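Local coordinates for protein Rho-class glutathione S-transferase (Laternula elliptica, PDB 3QAV) that probably transfers glutathione to electrophilic substrates as a cytosolic glutathione S-transferase, at residues Ser25-Tyr30 with Pro79-Gly84; Val29-Gly34 with Tyr52-Ile57; Cys38-Leu43 with Asn89-Ile94. All coordinates share one frame; numbering follows the deposited sequence.

Contact 1 of 3, residues Ser25-Tyr30 with Pro79-Gly84; sequences SKPFVY and PTFTDG
In the thioredoxin-like N-terminal domain of this glutathione S-transferase, strand 28-31 pairs antiparallel with strand 80-83, and Phe-28, Val-29 and Tyr-30 lie against Thr-82, Phe-81 and Thr-80. The axes of residues 28-30 and 80-83 approach to 4.9 Å, 171° apart in direction. Phe-28 and Thr-82 form one hydrogen-bonded pair, with Phe-28 N to Thr-82 O at 2.8 Å and Thr-82 N returning to Phe-28 O. Tyr-30 N gives the next bond to Thr-80 O, nearly straight at 166°; this same carbonyl oxygen lies at the edge of the Tyr-30 ring, in its plane. Val-29 and Phe-81 share the other face of the sheet from Phe-28, Tyr-30, Thr-80 and Thr-82, and the Phe-81 ring edge receives Val-29 CB. Phe-81 CE1 also meets Pro-27 CB at 3.5 Å. Its CG is anti to the backbone N (chi1 171°), which brings the ring alongside the Phe-28 carbonyl. Pro-27 CG lies 3.5 Å from Asp-83 OD2, while Asp-83 OD1 is held by the hydroxyls of Tyr-97 and Tyr-102. Beyond the Phe-28/Thr-82 pair, one water donates to Lys-26 O, accepts from Gly-84 N and bonds Thr-82 OG1 at 3.0 Å. Helix 91-101 packs on Phe-81 through Ile-94 and Leu-98; helix 67-72 meets Tyr-30 and Thr-80, and strand 53-56 flanks strand 28-31.

Contact 2 of 3, residues Val29-Gly34 with Tyr52-Ile57; sequences VYWGSG and YDEKII
Trp-31 and Glu-54 meet across the parallel strand pair of a beta-alpha-beta unit, in which strand 28-31 leads through helix 36-47 to strand 53-56 within the thioredoxin-like domain. The axes of residues 29-31 and 53-56 lie 4.8 Å apart at closest approach, 21° from parallel. Four backbone bonds set the register: Val-29 N to Asp-53 O, Lys-55 N to Val-29 O, Trp-31 N to Lys-55 O and Ile-57 N to Trp-31 O, the last at 2.9 Å.

From the backbone outward, Trp-31 CB packs on Cys-38 of the crossover helix. A chi1 of 63° sets CG between the backbone N and the carbonyl carbon, and the ring swings over toward strand 53-56. CD1 passes near Lys-55 O, and NE1 then donates to Glu-54 OE1 at 2.8 Å, with the oxygen close to the indole plane but approached from above the carboxylate plane. Beyond it, CE2 and CZ2 run beneath Ile-56, whose CG1 sits 3.5 Å from CZ2 over the rim of one ring face; CH2 reaches Ile-56 CD1. Leu-42 of the helix also packs on the indole.

Elsewhere Val-29 CG1 touches Tyr-52 CD2 at 3.7 Å, while the Tyr-52 hydroxyl bonds Gln-46. On the face of the sheet that holds Tyr-30 and Lys-55, the tyrosine ring meets the aliphatic start of the lysine, CD2 to CB. At the far end Ile-57 CG1 lies 3.4 Å from Trp-31 O, the oxygen that also accepts the Ile-57 N-H.

Contact 3 of 3, residues Cys38-Leu43 with Asn89-Ile94; sequences CWKVLL and NESTAI
Ser-91, Thr-92 and Ile-94 of helix 91-101 face Lys-40 and Val-41 of helix 36-47 in a small buried contact of 234 Å². Glu-90 precedes the helix at its N-cap position, and its backbone O accepts the Ile-94 N-H at 2.8 Å. At Ser-91 the CB points toward helix 36-47, and a chi1 of 164° turns OG to the side away from its own amide N, where it bonds Pro-37 O and lies 3.0 Å from Lys-40 CE. Thr-92 OG1 accepts a hydrogen bond from Lys-40 NZ at 2.9 Å. In the lysine, a bend at chi3 (61°) lays CD and CE alongside Ser-91 OG; Lys-40 also makes a cation-pi contact with Phe-187. Thr-92 further touches Phe-123 of the second subunit. One turn after Ser-91, Ile-94 CG2 packs against both methyls of Val-41, 3.7 Å from CG2 and 3.8 Å from CG1; the two side chains cross at about a right angle. Ser-91 binds glutathione in this protein, and its place in the first turn of the helix fits the glutathione site of the thioredoxin-like domain.

In the fold
All three contacts belong to the N-terminal thioredoxin-like domain. Contacts 1 and 2 share Val-29 and Tyr-30: strand 28-31 pairs along both its edges, and their centres are 10 Å apart. Contact 3 lies about 11 Å from each, centre to centre, where helices 36-47 and 91-101 pack on one face of that sheet. Cys-38 SG joins the contacts, 3.5 Å from Trp-31 CB and 3.6 Å from Pro-79 N, and Phe-81 CB meets Ile-94 CD1 at 3.5 Å. These contacts border the glutathione site, empty in this chain: the side chains of Ser-91 in contact 3 and cis Pro-79 in contact 1 lie about 4 Å apart, Val-78 directly precedes Pro-79, and Ser-35 follows Gly-34 of contact 2.

Contact 1 of 3, residues Ser25-Tyr30 with Pro79-Gly84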
loop_
_atom_site.group_PDB
_atom_site.type_symbol
_atom_site.label_atom_id
_atom_site.label_comp_id
_atom_site.label_asym_id
_atom_site.label_seq_id
_atom_site.Cartn_x
_atom_site.Cartn_y
_atom_site.Cartn_z
ATOM N N SER A 25 -27.114 0.654 -5.746
ATOM C CA SER A 25 -28.209 -0.343 -5.560
ATOM C C SER A 25 -27.640 -1.746 -5.355
ATOM O O SER A 25 -27.954 -2.417 -4.369
ATOM C CB SER A 25 -29.147 -0.328 -6.775
ATOM O OG SER A 25 -28.417 -0.425 -7.988
ATOM N N LYS A 26 -26.795 -2.180 -6.285
ATOM C CA LYS A 26 -26.186 -3.501 -6.201
ATOM C C LYS A 26 -24.757 -3.436 -6.730
ATOM O O LYS A 26 -24.531 -3.190 -7.917
ATOM C CB LYS A 26 -27.004 -4.501 -7.017
ATOM C CG LYS A 26 -26.631 -5.961 -6.805
ATOM C CD LYS A 26 -27.565 -6.858 -7.601
ATOM C CE LYS A 26 -27.315 -8.337 -7.345
ATOM N NZ LYS A 26 -28.264 -9.187 -8.127
ATOM N N PRO A 27 -23.772 -3.652 -5.851
ATOM C CA PRO A 27 -22.366 -3.610 -6.261
ATOM C C PRO A 27 -22.103 -4.508 -7.461
ATOM O O PRO A 27 -22.750 -5.539 -7.628
ATOM C CB PRO A 27 -21.630 -4.096 -5.017
ATOM C CG PRO A 27 -22.498 -3.611 -3.909
ATOM C CD PRO A 27 -23.889 -3.936 -4.410
ATOM N N PHE A 28 -21.161 -4.093 -8.299
ATOM C CA PHE A 28 -20.773 -4.866 -9.470
ATOM C C PHE A 28 -19.253 -4.867 -9.484
ATOM O O PHE A 28 -18.626 -3.811 -9.380
ATOM C CB PHE A 28 -21.305 -4.228 -10.754
ATOM C CG PHE A 28 -21.065 -5.061 -11.982
ATOM C CD1 PHE A 28 -19.785 -5.184 -12.517
ATOM C CD2 PHE A 28 -22.115 -5.755 -12.583
ATOM C CE1 PHE A 28 -19.550 -5.992 -13.637
ATOM C CE2 PHE A 28 -21.892 -6.566 -13.703
ATOM C CZ PHE A 28 -20.605 -6.685 -14.230
ATOM N N VAL A 29 -18.657 -6.047 -9.611
ATOM C CA VAL A 29 -17.206 -6.129 -9.603
ATOM C C VAL A 29 -16.580 -6.885 -10.768
ATOM O O VAL A 29 -16.933 -8.037 -11.041
ATOM C CB VAL A 29 -16.715 -6.755 -8.281
ATOM C CG1 VAL A 29 -17.474 -8.033 -8.004
ATOM C CG2 VAL A 29 -15.226 -7.035 -8.353
ATOM N N TYR A 30 -15.665 -6.209 -11.464
ATOM C CA TYR A 30 -14.926 -6.809 -12.568
ATOM C C TYR A 30 -13.664 -7.331 -11.899
ATOM O O TYR A 30 -12.980 -6.578 -11.199
ATOM C CB TYR A 30 -14.514 -5.765 -13.613
ATOM C CG TYR A 30 -15.648 -5.098 -14.360
ATOM C CD1 TYR A 30 -16.336 -4.022 -13.804
ATOM C CD2 TYR A 30 -16.016 -5.534 -15.637
ATOM C CE1 TYR A 30 -17.367 -3.390 -14.503
ATOM C CE2 TYR A 30 -17.046 -4.909 -16.345
ATOM C CZ TYR A 30 -17.714 -3.837 -15.771
ATOM O OH TYR A 30 -18.716 -3.202 -16.464
ATOM N N PRO A 79 -9.118 -5.237 -9.628
ATOM C CA PRO A 79 -10.565 -5.031 -9.694
ATOM C C PRO A 79 -11.035 -3.615 -10.002
ATOM O O PRO A 79 -10.385 -2.631 -9.657
ATOM C CB PRO A 79 -11.022 -5.465 -8.310
ATOM C CG PRO A 79 -9.926 -4.909 -7.451
ATOM C CD PRO A 79 -8.686 -5.366 -8.227
ATOM N N THR A 80 -12.175 -3.541 -10.675
ATOM C CA THR A 80 -12.827 -2.282 -10.987
ATOM C C THR A 80 -14.179 -2.551 -10.343
ATOM O O THR A 80 -14.758 -3.622 -10.522
ATOM C CB THR A 80 -12.964 -2.050 -12.497
ATOM O OG1 THR A 80 -11.667 -1.820 -13.054
ATOM C CG2 THR A 80 -13.841 -0.833 -12.768
ATOM N N PHE A 81 -14.675 -1.586 -9.590
ATOM C CA PHE A 81 -15.906 -1.781 -8.849
ATOM C C PHE A 81 -16.867 -0.607 -8.937
ATOM O O PHE A 81 -16.443 0.544 -8.940
ATOM C CB PHE A 81 -15.508 -2.028 -7.385
ATOM C CG PHE A 81 -16.651 -2.041 -6.410
ATOM C CD1 PHE A 81 -17.185 -3.242 -5.961
ATOM C CD2 PHE A 81 -17.144 -0.854 -5.882
ATOM C CE1 PHE A 81 -18.189 -3.264 -4.994
ATOM C CE2 PHE A 81 -18.146 -0.866 -4.918
ATOM C CZ PHE A 81 -18.669 -2.071 -4.473
ATOM N N THR A 82 -18.160 -0.913 -9.018
ATOM C CA THR A 82 -19.197 0.113 -9.035
ATOM C C THR A 82 -20.288 -0.288 -8.043
ATOM O O THR A 82 -20.473 -1.472 -7.736
ATOM C CB THR A 82 -19.858 0.281 -10.415
ATOM O OG1 THR A 82 -20.653 -0.874 -10.710
ATOM C CG2 THR A 82 -18.807 0.479 -11.495
ATOM N N ASP A 83 -20.999 0.707 -7.536
ATOM C CA ASP A 83 -22.087 0.484 -6.594
ATOM C C ASP A 83 -23.025 1.670 -6.765
ATOM O O ASP A 83 -22.881 2.700 -6.100
ATOM C CB ASP A 83 -21.566 0.430 -5.156
ATOM C CG ASP A 83 -22.635 0.002 -4.168
ATOM O OD1 ASP A 83 -22.370 0.030 -2.949
ATOM O OD2 ASP A 83 -23.742 -0.365 -4.612
ATOM N N GLY A 84 -23.983 1.517 -7.671
ATOM C CA GLY A 84 -24.898 2.601 -7.940
ATOM C C GLY A 84 -24.114 3.585 -8.779
ATOM O O GLY A 84 -23.648 3.244 -9.864
HETATM O O HOH W 1 -23.256 -0.764 -9.300
#

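Contact 2 of 3, residues Val29-Gly34 with Tyr52-Ile57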
loop_
_atom_site.group_PDB
_atom_site.type_symbol
_atom_site.label_atom_id
_atom_site.label_comp_id
_atom_site.label_asym_id
_atom_site.label_seq_id
_atom_site.Cartn_x
_atom_site.Cartn_y
_atom_site.Cartn_z
ATOM N N VAL A 29 -18.657 -6.047 -9.611
ATOM C CA VAL A 29 -17.206 -6.129 -9.603
ATOM C C VAL A 29 -16.580 -6.885 -10.768
ATOM O O VAL A 29 -16.933 -8.037 -11.041
ATOM C CB VAL A 29 -16.715 -6.755 -8.281
ATOM C CG1 VAL A 29 -17.474 -8.033 -8.004
ATOM C CG2 VAL A 29 -15.226 -7.035 -8.353
ATOM N N TYR A 30 -15.665 -6.209 -11.464
ATOM C CA TYR A 30 -14.926 -6.809 -12.568
ATOM C C TYR A 30 -13.664 -7.331 -11.899
ATOM O O TYR A 30 -12.980 -6.578 -11.199
ATOM C CB TYR A 30 -14.514 -5.765 -13.613
ATOM C CG TYR A 30 -15.648 -5.098 -14.360
ATOM C CD1 TYR A 30 -16.336 -4.022 -13.804
ATOM C CD2 TYR A 30 -16.016 -5.534 -15.637
ATOM C CE1 TYR A 30 -17.367 -3.390 -14.503
ATOM C CE2 TYR A 30 -17.046 -4.909 -16.345
ATOM C CZ TYR A 30 -17.714 -3.837 -15.771
ATOM O OH TYR A 30 -18.716 -3.202 -16.464
ATOM N N TRP A 31 -13.347 -8.604 -12.108
ATOM C CA TRP A 31 -12.169 -9.182 -11.483
ATOM C C TRP A 31 -11.626 -10.373 -12.256
ATOM O O TRP A 31 -12.301 -10.926 -13.123
ATOM C CB TRP A 31 -12.494 -9.621 -10.056
ATOM C CG TRP A 31 -13.536 -10.691 -9.991
ATOM C CD1 TRP A 31 -14.890 -10.519 -10.030
ATOM C CD2 TRP A 31 -13.313 -12.095 -9.841
ATOM N NE1 TRP A 31 -15.526 -11.733 -9.906
ATOM C CE2 TRP A 31 -14.581 -12.718 -9.789
ATOM C CE3 TRP A 31 -12.165 -12.891 -9.745
ATOM C CZ2 TRP A 31 -14.733 -14.101 -9.641
ATOM C CZ3 TRP A 31 -12.315 -14.269 -9.600
ATOM C CH2 TRP A 31 -13.589 -14.858 -9.548
ATOM N N GLY A 32 -10.410 -10.778 -11.909
ATOM C CA GLY A 32 -9.781 -11.898 -12.584
ATOM C C GLY A 32 -9.235 -12.945 -11.634
ATOM O O GLY A 32 -9.005 -12.678 -10.450
ATOM N N SER A 33 -9.014 -14.144 -12.168
ATOM C CA SER A 33 -8.516 -15.265 -11.384
ATOM C C SER A 33 -7.048 -15.141 -10.988
ATOM O O SER A 33 -6.204 -14.764 -11.805
ATOM C CB SER A 33 -8.730 -16.572 -12.160
ATOM O OG SER A 33 -8.354 -17.700 -11.388
ATOM N N GLY A 34 -6.764 -15.457 -9.722
ATOM C CA GLY A 34 -5.403 -15.423 -9.205
ATOM C C GLY A 34 -4.917 -14.117 -8.592
ATOM O O GLY A 34 -3.895 -14.097 -7.903
ATOM N N TYR A 52 -23.971 -9.195 -4.832
ATOM C CA TYR A 52 -23.333 -8.415 -5.890
ATOM C C TYR A 52 -23.315 -9.114 -7.242
ATOM O O TYR A 52 -23.406 -10.339 -7.318
ATOM C CB TYR A 52 -21.885 -8.083 -5.509
ATOM C CG TYR A 52 -20.995 -9.304 -5.362
ATOM C CD1 TYR A 52 -20.897 -9.978 -4.149
ATOM C CD2 TYR A 52 -20.272 -9.798 -6.446
ATOM C CE1 TYR A 52 -20.102 -11.107 -4.018
ATOM C CE2 TYR A 52 -19.477 -10.932 -6.326
ATOM C CZ TYR A 52 -19.395 -11.581 -5.110
ATOM O OH TYR A 52 -18.598 -12.699 -4.978
ATOM N N ASP A 53 -23.204 -8.318 -8.303
ATOM C CA ASP A 53 -23.112 -8.831 -9.661
ATOM C C ASP A 53 -21.620 -8.865 -9.947
ATOM O O ASP A 53 -20.841 -8.204 -9.259
ATOM C CB ASP A 53 -23.789 -7.891 -10.661
ATOM C CG ASP A 53 -25.287 -7.806 -10.462
ATOM O OD1 ASP A 53 -25.928 -8.868 -10.301
ATOM O OD2 ASP A 53 -25.825 -6.680 -10.479
ATOM N N GLU A 54 -21.218 -9.606 -10.971
ATOM C CA GLU A 54 -19.802 -9.708 -11.284
ATOM C C GLU A 54 -19.534 -10.062 -12.736
ATOM O O GLU A 54 -20.372 -10.656 -13.410
ATOM C CB GLU A 54 -19.165 -10.791 -10.419
ATOM C CG GLU A 54 -19.379 -12.186 -10.989
ATOM C CD GLU A 54 -18.908 -13.285 -10.062
ATOM O OE1 GLU A 54 -17.976 -13.043 -9.271
ATOM O OE2 GLU A 54 -19.468 -14.399 -10.134
ATOM N N LYS A 55 -18.344 -9.700 -13.198
ATOM C CA LYS A 55 -17.896 -10.011 -14.545
ATOM C C LYS A 55 -16.487 -10.566 -14.402
ATOM O O LYS A 55 -15.550 -9.828 -14.095
ATOM C CB LYS A 55 -17.882 -8.761 -15.425
ATOM C CG LYS A 55 -17.414 -9.006 -16.855
ATOM C CD LYS A 55 -18.241 -10.081 -17.533
ATOM C CE LYS A 55 -17.841 -10.269 -18.994
ATOM N NZ LYS A 55 -18.209 -9.098 -19.845
ATOM N N ILE A 56 -16.349 -11.875 -14.588
ATOM C CA ILE A 56 -15.054 -12.529 -14.491
ATOM C C ILE A 56 -14.325 -12.321 -15.814
ATOM O O ILE A 56 -14.708 -12.897 -16.830
ATOM C CB ILE A 56 -15.213 -14.044 -14.237
ATOM C CG1 ILE A 56 -15.993 -14.274 -12.933
ATOM C CG2 ILE A 56 -13.846 -14.699 -14.162
ATOM C CD1 ILE A 56 -16.109 -15.734 -12.511
ATOM N N ILE A 57 -13.283 -11.494 -15.803
ATOM C CA ILE A 57 -12.536 -11.215 -17.031
ATOM C C ILE A 57 -11.422 -12.214 -17.275
ATOM O O ILE A 57 -11.097 -13.013 -16.405
ATOM C CB ILE A 57 -11.958 -9.766 -17.026
ATOM C CG1 ILE A 57 -10.926 -9.578 -15.904
ATOM C CG2 ILE A 57 -13.093 -8.773 -16.828
ATOM C CD1 ILE A 57 -9.527 -10.106 -16.213
#

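Contact 3 of 3, residues Cys38-Leu43 with Asn89-Ile94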
loop_
_atom_site.group_PDB
_atom_site.type_symbol
_atom_site.label_atom_id
_atom_site.label_comp_id
_atom_site.label_asym_id
_atom_site.label_seq_id
_atom_site.Cartn_x
_atom_site.Cartn_y
_atom_site.Cartn_z
ATOM N N CYS A 38 -8.121 -8.709 -6.211
ATOM C CA CYS A 38 -9.498 -9.055 -6.542
ATOM C C CYS A 38 -10.067 -9.919 -5.421
ATOM O O CYS A 38 -11.197 -9.715 -4.970
ATOM C CB CYS A 38 -9.567 -9.833 -7.860
ATOM S SG CYS A 38 -9.164 -8.849 -9.328
ATOM N N TRP A 39 -9.264 -10.877 -4.972
ATOM C CA TRP A 39 -9.671 -11.803 -3.919
ATOM C C TRP A 39 -10.089 -11.031 -2.683
ATOM O O TRP A 39 -11.094 -11.347 -2.064
ATOM C CB TRP A 39 -8.516 -12.754 -3.574
ATOM C CG TRP A 39 -8.951 -14.059 -2.977
ATOM C CD1 TRP A 39 -10.152 -14.333 -2.378
ATOM C CD2 TRP A 39 -8.175 -15.261 -2.886
ATOM N NE1 TRP A 39 -10.165 -15.631 -1.922
ATOM C CE2 TRP A 39 -8.965 -16.222 -2.220
ATOM C CE3 TRP A 39 -6.887 -15.619 -3.305
ATOM C CZ2 TRP A 39 -8.509 -17.523 -1.957
ATOM C CZ3 TRP A 39 -6.432 -16.909 -3.047
ATOM C CH2 TRP A 39 -7.245 -17.846 -2.377
ATOM N N LYS A 40 -9.313 -10.011 -2.329
ATOM C CA LYS A 40 -9.616 -9.181 -1.166
ATOM C C LYS A 40 -11.053 -8.682 -1.241
ATOM O O LYS A 40 -11.823 -8.789 -0.277
ATOM C CB LYS A 40 -8.676 -7.974 -1.117
ATOM C CG LYS A 40 -7.260 -8.262 -0.640
ATOM C CD LYS A 40 -6.317 -7.097 -0.972
ATOM C CE LYS A 40 -6.738 -5.791 -0.302
ATOM N NZ LYS A 40 -5.852 -4.627 -0.667
ATOM N N VAL A 41 -11.408 -8.132 -2.397
ATOM C CA VAL A 41 -12.743 -7.601 -2.615
ATOM C C VAL A 41 -13.845 -8.662 -2.502
ATOM O O VAL A 41 -14.867 -8.429 -1.860
ATOM C CB VAL A 41 -12.836 -6.896 -3.996
ATOM C CG1 VAL A 41 -14.260 -6.415 -4.243
ATOM C CG2 VAL A 41 -11.889 -5.681 -4.011
ATOM N N LEU A 42 -13.634 -9.826 -3.113
ATOM C CA LEU A 42 -14.636 -10.887 -3.064
ATOM C C LEU A 42 -14.846 -11.380 -1.635
ATOM O O LEU A 42 -15.973 -11.690 -1.236
ATOM C CB LEU A 42 -14.222 -12.055 -3.959
ATOM C CG LEU A 42 -14.038 -11.741 -5.456
ATOM C CD1 LEU A 42 -13.630 -13.014 -6.197
ATOM C CD2 LEU A 42 -15.333 -11.176 -6.033
ATOM N N LEU A 43 -13.759 -11.456 -0.869
ATOM C CA LEU A 43 -13.833 -11.916 0.512
ATOM C C LEU A 43 -14.641 -10.958 1.371
ATOM O O LEU A 43 -15.452 -11.383 2.184
ATOM C CB LEU A 43 -12.426 -12.082 1.100
ATOM C CG LEU A 43 -11.684 -13.361 0.713
ATOM C CD1 LEU A 43 -10.351 -13.413 1.436
ATOM C CD2 LEU A 43 -12.527 -14.573 1.095
ATOM N N ASN A 89 -11.796 1.931 -7.601
ATOM C CA ASN A 89 -10.905 0.921 -8.161
ATOM C C ASN A 89 -9.834 0.314 -7.256
ATOM O O ASN A 89 -9.664 -0.905 -7.236
ATOM C CB ASN A 89 -10.244 1.463 -9.427
ATOM C CG ASN A 89 -11.254 1.830 -10.492
ATOM O OD1 ASN A 89 -12.139 1.041 -10.814
ATOM N ND2 ASN A 89 -11.125 3.027 -11.046
ATOM N N GLU A 90 -9.088 1.128 -6.524
ATOM C CA GLU A 90 -8.059 0.549 -5.667
ATOM C C GLU A 90 -8.676 -0.482 -4.723
ATOM O O GLU A 90 -9.624 -0.186 -3.984
ATOM C CB GLU A 90 -7.349 1.630 -4.859
ATOM C CG GLU A 90 -6.350 2.474 -5.647
ATOM C CD GLU A 90 -5.184 1.662 -6.195
ATOM O OE1 GLU A 90 -4.718 0.725 -5.499
ATOM O OE2 GLU A 90 -4.724 1.972 -7.320
ATOM N N SER A 91 -8.137 -1.695 -4.763
ATOM C CA SER A 91 -8.610 -2.789 -3.919
ATOM C C SER A 91 -8.828 -2.388 -2.456
ATOM O O SER A 91 -9.864 -2.704 -1.862
ATOM C CB SER A 91 -7.612 -3.946 -3.984
ATOM O OG SER A 91 -7.820 -4.864 -2.925
ATOM N N THR A 92 -7.851 -1.711 -1.868
ATOM C CA THR A 92 -7.963 -1.298 -0.475
ATOM C C THR A 92 -9.088 -0.277 -0.303
ATOM O O THR A 92 -9.844 -0.330 0.674
ATOM C CB THR A 92 -6.620 -0.722 0.024
ATOM O OG1 THR A 92 -5.629 -1.755 -0.036
ATOM C CG2 THR A 92 -6.731 -0.209 1.464
ATOM N N ALA A 93 -9.220 0.630 -1.267
ATOM C CA ALA A 93 -10.264 1.639 -1.204
ATOM C C ALA A 93 -11.631 0.978 -1.294
ATOM O O ALA A 93 -12.567 1.393 -0.620
ATOM C CB ALA A 93 -10.097 2.643 -2.338
ATOM N N ILE A 94 -11.748 -0.041 -2.140
ATOM C CA ILE A 94 -13.007 -0.748 -2.296
ATOM C C ILE A 94 -13.400 -1.387 -0.957
ATOM O O ILE A 94 -14.544 -1.270 -0.506
ATOM C CB ILE A 94 -12.893 -1.845 -3.379
ATOM C CG1 ILE A 94 -12.757 -1.202 -4.769
ATOM C CG2 ILE A 94 -14.101 -2.755 -3.322
ATOM C CD1 ILE A 94 -12.391 -2.180 -5.857
#